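Local coordinates for MutT/nudix family protein (Streptococcus pneumoniae, PDB 4HFQ) that hydrolyses UDP-linked precursors of peptidoglycan biosynthesis, acting as a UDP-X diphosphatase of the Nudix family, at residues V7-Q11 with N134-S140; L127-T133 with Y143-G149. One frame throughout, in Å; residues are numbered along the deposited sequence.

Contact 1. Residues V7-Q11 with N134-S140; sequences VKYLQ and NRFQLQS. With EDO (1,2-ethanediol), chain J.
Gln11 lays its carboxamide against that of Asn134 in a reciprocal pair, each donating to the other's oxygen: Asn134 ND2 to Gln11 OE1 at 2.8 Å (174°), and Gln11 NE2 to Asn134 OD1 at 3.2 Å (158°). Gln11 reaches across with chi1 and chi2 both t, and its NE2 also donates to the backbone O of Ser140 at 3.2 Å. Residues 7-11 are one turn of helix 3-23, closed by Gln11 N to Val7 O at 2.9 Å. Segment 134-140 begins in the short helix 133-136, leaves helical angles at Gln137 and runs on extended through Leu138 and Gln139. The nearest CA pairs are Lys8-Asn134 (7.9 Å) and Gln11-Ser140 (6.5 Å). Between them Leu138 (chi1 t, chi2 p) sets CD1 3.9 Å from Lys8 CG and CG 4.2 Å from Val7 CG1. Beside the amide pair, an extended Lys8 places NZ 2.9 Å from both a water donating to Asn134 O (2.7 Å) and O2 of an ethanediol. The contact joins the N-terminal helical region to the Nudix domain, while Ser140 OG bonds to Pro61 O of the second subunit. With 323 Å² buried, directional hydrogen bonds between side-chain amides and to a backbone carbonyl set this junction.

Contact 2. Residues L127-T133 with Y143-G149; sequences LLAVFDT and YTKFVFG
Strands 127-132 and 143-149 of the Nudix sheet run antiparallel, their axes 4.5 Å apart at closest and at 165°. Hydrogen-bonded pairs are Phe131-Lys145 (Phe131 N to Lys145 O 2.9 Å, Lys145 N to Phe131 O 2.8 Å) and Ala129-Val147 (Val147 N to Ala129 O 2.9 Å). Val130-Phe146, Asp132-Thr144 and Leu127-Phe148 are non-hydrogen-bonded pairs. The register slips by one at a classic beta bulge: Val147 O accepts from Leu128 N at 2.8 Å and, weakly, from Ala129 N at 3.4 Å, with Leu128 at phi/psi -90/-35. At the other end, Thr133 N donates to Tyr143 O at 3.2 Å, and Thr133 OG1 (chi1 p) accepts from Tyr143 N at 2.9 Å. A water donates to Tyr143 O (2.9 Å) and weakly to Asp132 OD1 (2.9 Å). Asp132 OD1 also accepts from Gln142 NE2 and, with Asp132 as N-cap of helix 133-136, from Asn134 N. Elsewhere, the backbones of Leu128 and Val130 bond to Tyr201, Val130 also to Asp203, and Thr144 to Leu69 and Asp71 on strand 69-78. Lys145 NZ forms a salt bridge with Asp71. Phe131 CE2 lies 3.8 Å from Val147 CG2 on the face shared with Lys145. On the opposite face, Leu127 CD1 makes a CH-pi contact 4.1 Å from the Phe148 ring centroid. Facing backbone groups thus pair strand to strand, with Thr133 and water serving where pairing ends.

From the N terminus, helix 3-23 supplies residues 7-11, and the chain then passes through the remaining N-terminal helices and much of the Nudix sheet before contact 1 closes, 123 residues later, at 134-140. Strand 120-132 brings in 127-133 just before that closure, and 143-149 follows on strand 143-153, so the segments alternate and the contacts cross. Contact 2 closes a short connection, and 134-140 lies within it: the same excursion between two paired strands meets the N-terminal helix. The contact centres are 16 Å apart, yet they touch where Phe136 CE2 lies 3.5 Å from Phe131 CD1, their rings edge-to-face. Both contacts also reach the second subunit.

Contact 1. Residues V7-Q11 with N134-S140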
# COMPACT_ATOMS: atom_id res chain seq x y z
N VAL A 7 -0.40 -13.45 10.68
CA VAL A 7 -1.01 -12.15 10.39
C VAL A 7 -0.90 -11.79 8.91
O VAL A 7 -1.89 -11.34 8.33
CB VAL A 7 -0.43 -11.04 11.31
CG1 VAL A 7 -0.87 -9.66 10.85
CG2 VAL A 7 -0.88 -11.29 12.75
N LYS A 8 0.25 -12.01 8.30
CA LYS A 8 0.39 -11.73 6.88
C LYS A 8 -0.54 -12.62 6.03
O LYS A 8 -1.13 -12.14 5.06
CB LYS A 8 1.84 -11.86 6.44
CG LYS A 8 2.74 -10.75 6.97
CD LYS A 8 4.19 -11.10 6.65
CE LYS A 8 5.22 -10.24 7.36
NZ LYS A 8 6.57 -10.72 6.98
N TYR A 9 -0.67 -13.90 6.38
CA TYR A 9 -1.59 -14.79 5.65
C TYR A 9 -3.01 -14.31 5.80
O TYR A 9 -3.73 -14.24 4.79
CB TYR A 9 -1.50 -16.23 6.19
CG TYR A 9 -0.34 -17.05 5.68
CD1 TYR A 9 -0.17 -17.28 4.32
CD2 TYR A 9 0.60 -17.60 6.56
CE1 TYR A 9 0.88 -18.03 3.84
CE2 TYR A 9 1.66 -18.35 6.10
CZ TYR A 9 1.81 -18.56 4.74
OH TYR A 9 2.86 -19.29 4.22
N LEU A 10 -3.43 -13.97 7.02
CA LEU A 10 -4.79 -13.49 7.23
C LEU A 10 -5.07 -12.22 6.43
O LEU A 10 -6.10 -12.09 5.75
CB LEU A 10 -5.06 -13.28 8.72
CG LEU A 10 -6.41 -12.71 9.15
CD1 LEU A 10 -7.52 -13.70 8.91
CD2 LEU A 10 -6.41 -12.27 10.62
N GLN A 11 -4.14 -11.28 6.53
CA GLN A 11 -4.27 -10.00 5.87
C GLN A 11 -4.43 -10.22 4.35
O GLN A 11 -5.31 -9.63 3.70
CB GLN A 11 -3.02 -9.21 6.24
CG GLN A 11 -3.00 -7.78 5.79
CD GLN A 11 -1.57 -7.27 5.85
OE1 GLN A 11 -0.76 -7.56 4.98
NE2 GLN A 11 -1.25 -6.52 6.93
N ASN A 134 4.33 -3.53 6.65
CA ASN A 134 4.48 -4.98 6.86
C ASN A 134 5.92 -5.35 7.16
O ASN A 134 6.16 -6.35 7.84
CB ASN A 134 3.97 -5.79 5.66
CG ASN A 134 2.48 -6.04 5.72
OD1 ASN A 134 1.73 -5.38 6.42
ND2 ASN A 134 2.03 -7.01 4.91
N ARG A 135 6.87 -4.54 6.68
CA ARG A 135 8.29 -4.76 6.97
C ARG A 135 8.70 -4.24 8.34
O ARG A 135 9.38 -4.95 9.10
CB ARG A 135 9.15 -4.12 5.88
CG ARG A 135 10.66 -4.17 6.16
CD ARG A 135 11.45 -3.69 4.95
NE ARG A 135 11.29 -4.58 3.80
CZ ARG A 135 12.04 -5.65 3.58
NH1 ARG A 135 13.02 -5.97 4.41
NH2 ARG A 135 11.81 -6.42 2.53
N PHE A 136 8.28 -3.03 8.68
CA PHE A 136 8.84 -2.33 9.85
C PHE A 136 7.97 -2.37 11.09
O PHE A 136 8.49 -2.22 12.19
CB PHE A 136 9.13 -0.87 9.51
CG PHE A 136 10.30 -0.70 8.60
CD1 PHE A 136 11.60 -0.65 9.12
CD2 PHE A 136 10.11 -0.59 7.23
CE1 PHE A 136 12.68 -0.49 8.28
CE2 PHE A 136 11.20 -0.45 6.39
CZ PHE A 136 12.49 -0.39 6.90
N GLN A 137 6.66 -2.50 10.93
CA GLN A 137 5.75 -2.45 12.05
C GLN A 137 4.46 -3.16 11.66
O GLN A 137 3.37 -2.56 11.58
CB GLN A 137 5.49 -1.00 12.47
CG GLN A 137 4.96 -0.05 11.37
CD GLN A 137 5.95 1.01 10.90
OE1 GLN A 137 6.22 1.14 9.71
NE2 GLN A 137 6.47 1.81 11.84
N LEU A 138 4.59 -4.47 11.49
CA LEU A 138 3.48 -5.28 11.02
C LEU A 138 2.24 -5.07 11.88
O LEU A 138 2.31 -5.00 13.12
CB LEU A 138 3.88 -6.75 11.01
CG LEU A 138 2.79 -7.72 10.52
CD1 LEU A 138 2.41 -7.50 9.06
CD2 LEU A 138 3.26 -9.16 10.73
N GLN A 139 1.10 -4.95 11.22
CA GLN A 139 -0.17 -4.70 11.89
C GLN A 139 -1.31 -5.17 10.98
O GLN A 139 -1.07 -5.56 9.83
CB GLN A 139 -0.30 -3.22 12.30
CG GLN A 139 -0.02 -2.26 11.14
CD GLN A 139 0.12 -0.84 11.61
OE1 GLN A 139 -0.86 -0.15 11.81
NE2 GLN A 139 1.37 -0.40 11.79
N SER A 140 -2.55 -5.11 11.48
CA SER A 140 -3.67 -5.74 10.76
C SER A 140 -3.81 -5.19 9.34
O SER A 140 -4.05 -5.97 8.40
CB SER A 140 -4.96 -5.61 11.55
OG SER A 140 -5.28 -4.27 11.82
C1 EDO J . 8.30 -7.53 3.95
O1 EDO J . 8.69 -8.66 3.15
C2 EDO J . 7.05 -7.85 4.75
O2 EDO J . 6.56 -9.17 4.51
O HOH W 1 7.68 -8.52 8.47

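Contact 2. Residues L127-T133 with Y143-G149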
# COMPACT_ATOMS: atom_id res chain seq x y z
N LEU A 127 10.11 14.16 -0.55
CA LEU A 127 9.72 12.87 -0.01
C LEU A 127 11.00 12.12 0.38
O LEU A 127 11.88 11.94 -0.48
CB LEU A 127 8.92 12.08 -1.05
CG LEU A 127 8.48 10.65 -0.70
CD1 LEU A 127 7.55 10.66 0.50
CD2 LEU A 127 7.79 10.04 -1.91
N LEU A 128 11.12 11.72 1.64
CA LEU A 128 12.32 11.02 2.11
C LEU A 128 12.22 9.51 1.96
O LEU A 128 13.22 8.83 1.72
CB LEU A 128 12.65 11.37 3.56
CG LEU A 128 12.92 12.85 3.83
CD1 LEU A 128 12.91 13.06 5.33
CD2 LEU A 128 14.25 13.31 3.26
N ALA A 129 11.01 8.96 2.16
CA ALA A 129 10.85 7.51 2.19
C ALA A 129 9.43 7.15 1.90
O ALA A 129 8.50 7.89 2.26
CB ALA A 129 11.22 6.94 3.55
N VAL A 130 9.26 5.95 1.32
CA VAL A 130 7.96 5.28 1.35
C VAL A 130 8.21 3.91 1.97
O VAL A 130 8.83 3.04 1.36
CB VAL A 130 7.30 5.12 -0.05
CG1 VAL A 130 5.92 4.50 0.10
CG2 VAL A 130 7.18 6.47 -0.74
N PHE A 131 7.79 3.75 3.23
CA PHE A 131 7.97 2.50 3.98
C PHE A 131 6.76 1.57 3.85
O PHE A 131 5.61 2.01 3.83
CB PHE A 131 8.16 2.78 5.48
CG PHE A 131 9.43 3.51 5.83
CD1 PHE A 131 10.67 2.95 5.60
CD2 PHE A 131 9.36 4.75 6.45
CE1 PHE A 131 11.84 3.61 5.98
CE2 PHE A 131 10.52 5.42 6.83
CZ PHE A 131 11.75 4.85 6.59
N ASP A 132 7.05 0.28 3.85
CA ASP A 132 6.03 -0.77 3.94
C ASP A 132 5.86 -1.12 5.41
O ASP A 132 6.79 -1.68 6.03
CB ASP A 132 6.49 -1.99 3.13
CG ASP A 132 5.51 -3.15 3.17
OD1 ASP A 132 4.39 -3.03 3.70
OD2 ASP A 132 5.91 -4.20 2.63
N THR A 133 4.68 -0.86 5.98
CA THR A 133 4.49 -1.22 7.40
C THR A 133 4.58 -2.71 7.66
O THR A 133 4.92 -3.13 8.78
CB THR A 133 3.19 -0.68 8.00
OG1 THR A 133 2.07 -1.20 7.26
CG2 THR A 133 3.16 0.83 8.00
N TYR A 143 0.06 -0.50 5.30
CA TYR A 143 0.15 0.88 4.85
C TYR A 143 1.39 1.11 4.01
O TYR A 143 2.44 0.51 4.22
CB TYR A 143 0.23 1.85 6.04
CG TYR A 143 -1.04 1.94 6.85
CD1 TYR A 143 -1.34 1.01 7.84
CD2 TYR A 143 -1.95 2.98 6.64
CE1 TYR A 143 -2.52 1.10 8.58
CE2 TYR A 143 -3.12 3.09 7.38
CZ TYR A 143 -3.39 2.14 8.35
OH TYR A 143 -4.58 2.25 9.07
N THR A 144 1.24 2.01 3.03
CA THR A 144 2.37 2.72 2.44
C THR A 144 2.56 4.00 3.25
O THR A 144 1.71 4.89 3.24
CB THR A 144 2.13 3.08 0.95
OG1 THR A 144 0.97 3.90 0.85
CG2 THR A 144 1.92 1.81 0.11
N LYS A 145 3.69 4.06 3.95
CA LYS A 145 3.95 5.15 4.88
C LYS A 145 4.90 6.15 4.21
O LYS A 145 6.10 5.89 4.06
CB LYS A 145 4.51 4.56 6.17
CG LYS A 145 4.93 5.60 7.22
CD LYS A 145 5.45 4.90 8.49
CE LYS A 145 4.38 4.15 9.27
NZ LYS A 145 3.40 5.05 9.95
N PHE A 146 4.32 7.26 3.76
CA PHE A 146 5.09 8.35 3.12
C PHE A 146 5.68 9.19 4.24
O PHE A 146 4.95 9.62 5.14
CB PHE A 146 4.16 9.26 2.33
CG PHE A 146 3.54 8.64 1.11
CD1 PHE A 146 2.40 7.87 1.21
CD2 PHE A 146 4.10 8.86 -0.15
CE1 PHE A 146 1.80 7.32 0.08
CE2 PHE A 146 3.52 8.30 -1.28
CZ PHE A 146 2.39 7.51 -1.16
N VAL A 147 6.98 9.46 4.18
CA VAL A 147 7.60 10.39 5.13
C VAL A 147 8.17 11.55 4.34
O VAL A 147 9.11 11.38 3.55
CB VAL A 147 8.70 9.73 5.97
CG1 VAL A 147 9.17 10.72 7.01
CG2 VAL A 147 8.18 8.45 6.63
N PHE A 148 7.56 12.73 4.54
CA PHE A 148 7.93 13.94 3.84
C PHE A 148 8.84 14.80 4.71
O PHE A 148 8.54 15.04 5.88
CB PHE A 148 6.69 14.77 3.52
CG PHE A 148 5.74 14.11 2.54
CD1 PHE A 148 5.96 14.23 1.18
CD2 PHE A 148 4.64 13.41 3.00
CE1 PHE A 148 5.07 13.64 0.27
CE2 PHE A 148 3.74 12.83 2.10
CZ PHE A 148 3.97 12.95 0.74
N GLY A 149 9.95 15.26 4.14
CA GLY A 149 10.75 16.29 4.81
C GLY A 149 10.03 17.62 4.70
O GLY A 149 9.71 18.04 3.57
O HOH W 2 3.15 -1.04 1.92